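Local coordinates for uncharacterized protein (Bacteroides eggerthii DSM 20697, PDB 4ECO) that is of unknown function but, as a leucine-rich repeat protein, probably binds other proteins, at residues L358-N363 with L382-N387. Numbering follows the deposited sequence.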
# COMPACT_ATOMS: atom_id res chain seq x y z
N LEU A 358 1.20 -0.19 8.40
CA LEU A 358 1.97 -1.43 8.44
C LEU A 358 1.57 -2.26 7.23
O LEU A 358 0.40 -2.51 6.97
CB LEU A 358 1.82 -2.21 9.75
CG LEU A 358 2.64 -3.50 9.91
CD1 LEU A 358 4.15 -3.21 9.95
CD2 LEU A 358 2.20 -4.25 11.15
N ASN A 359 2.56 -2.60 6.43
CA ASN A 359 2.37 -3.39 5.23
C ASN A 359 3.56 -4.34 5.07
O ASN A 359 4.66 -3.90 4.75
CB ASN A 359 2.17 -2.49 4.00
CG ASN A 359 1.52 -3.20 2.83
OD1 ASN A 359 1.93 -4.31 2.43
ND2 ASN A 359 0.48 -2.56 2.28
N LEU A 360 3.34 -5.64 5.37
CA LEU A 360 4.34 -6.72 5.32
C LEU A 360 4.02 -7.72 4.20
O LEU A 360 4.55 -8.83 4.18
CB LEU A 360 4.39 -7.44 6.69
CG LEU A 360 4.73 -6.57 7.92
CD1 LEU A 360 4.56 -7.35 9.20
CD2 LEU A 360 6.14 -6.02 7.84
N ALA A 361 3.17 -7.29 3.23
CA ALA A 361 2.72 -8.17 2.18
C ALA A 361 3.87 -8.63 1.28
O ALA A 361 4.88 -7.94 1.16
CB ALA A 361 1.63 -7.52 1.36
N TYR A 362 3.69 -9.82 0.69
CA TYR A 362 4.57 -10.45 -0.27
C TYR A 362 5.93 -10.78 0.34
O TYR A 362 6.99 -10.27 -0.06
CB TYR A 362 4.70 -9.60 -1.53
CG TYR A 362 3.41 -9.49 -2.31
CD1 TYR A 362 3.06 -10.45 -3.25
CD2 TYR A 362 2.54 -8.41 -2.11
CE1 TYR A 362 1.86 -10.35 -3.97
CE2 TYR A 362 1.33 -8.32 -2.81
CZ TYR A 362 1.01 -9.28 -3.76
OH TYR A 362 -0.15 -9.18 -4.50
N ASN A 363 5.88 -11.71 1.30
CA ASN A 363 7.04 -12.25 2.01
C ASN A 363 6.75 -13.73 2.32
O ASN A 363 5.89 -14.34 1.68
CB ASN A 363 7.34 -11.43 3.27
CG ASN A 363 7.98 -10.10 3.00
OD1 ASN A 363 9.16 -10.03 2.72
ND2 ASN A 363 7.26 -9.03 3.18
N LEU A 382 -4.26 -2.19 7.15
CA LEU A 382 -3.04 -2.98 7.40
C LEU A 382 -3.00 -4.18 6.50
O LEU A 382 -4.07 -4.67 6.09
CB LEU A 382 -2.91 -3.46 8.85
CG LEU A 382 -3.00 -2.45 9.97
CD1 LEU A 382 -3.09 -3.18 11.28
CD2 LEU A 382 -1.84 -1.47 9.94
N SER A 383 -1.78 -4.67 6.18
CA SER A 383 -1.65 -5.84 5.33
C SER A 383 -0.54 -6.79 5.75
O SER A 383 0.63 -6.41 5.92
CB SER A 383 -1.43 -5.45 3.88
OG SER A 383 -1.48 -6.63 3.10
N PHE A 384 -0.93 -8.08 5.85
CA PHE A 384 -0.10 -9.23 6.13
C PHE A 384 -0.29 -10.23 5.01
O PHE A 384 0.06 -11.41 5.15
CB PHE A 384 -0.47 -9.83 7.49
CG PHE A 384 -0.38 -8.87 8.65
CD1 PHE A 384 -1.48 -8.07 9.00
CD2 PHE A 384 0.77 -8.79 9.42
CE1 PHE A 384 -1.41 -7.20 10.09
CE2 PHE A 384 0.84 -7.92 10.52
CZ PHE A 384 -0.27 -7.15 10.86
N ALA A 385 -0.87 -9.77 3.89
CA ALA A 385 -1.18 -10.60 2.74
C ALA A 385 0.07 -11.22 2.09
O ALA A 385 1.16 -10.64 2.15
CB ALA A 385 -1.94 -9.79 1.71
N HIS A 386 -0.09 -12.40 1.46
CA HIS A 386 0.94 -13.12 0.71
C HIS A 386 2.14 -13.41 1.59
O HIS A 386 3.21 -12.86 1.39
CB HIS A 386 1.34 -12.38 -0.55
CG HIS A 386 0.25 -12.27 -1.56
ND1 HIS A 386 0.09 -13.21 -2.56
CD2 HIS A 386 -0.73 -11.34 -1.67
CE1 HIS A 386 -0.95 -12.81 -3.26
NE2 HIS A 386 -1.49 -11.70 -2.77
N ASN A 387 1.92 -14.28 2.57
CA ASN A 387 2.93 -14.78 3.50
C ASN A 387 2.58 -16.23 3.78
O ASN A 387 1.80 -16.84 3.04
CB ASN A 387 3.02 -13.94 4.78
CG ASN A 387 3.70 -12.61 4.62
OD1 ASN A 387 4.91 -12.52 4.53
ND2 ASN A 387 2.93 -11.53 4.67
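Leu358 and Leu382 sit side by side in the LxLxxN and LxFxxN parts of successive leucine-rich repeats, running in parallel, with Leu358 CB 3.7 Å from Leu382 CD2. Leu358 O accepts from Ser383 N, and Leu358 CD2 reaches Phe384 CZ at 3.8 Å, the side chains crossing at about a right angle. Asn359 lies against Ser383 CB on the other face of the strands. Leu360 N donates to Ser383 O at 2.9 Å, nearly straight, while Leu360 CD1 packs obliquely on the Phe384 ring. Asn363 ND2 and Asn387 ND2 grip Leu360 O from opposite faces of its plane, off the lone pairs, yet the oxygen lies in each amide plane. Ala361 CB packs on Ser383 OG. Tyr362, with positive phi and psi, donates its N to Ala385 O. With CG anti to the carbonyl carbon in both (chi1 -66° and -65°), the Tyr362 and His386 rings form an offset stack, extended by Tyr339 and Tyr411. Asn363 N bonds to His386 O. Asn387 ND2 also donates to Phe384 O, and Asn387 OD1 accepts from Ile365 N; an alanine here would probably leave Ile365 N without its mate and Leu360 O with Asn363 alone of the two amides. Asn363 ND2 likewise reaches back to Cys337 O: in this asparagine ladder, buried amides supply N-H groups to loop carbonyls repeat after repeat.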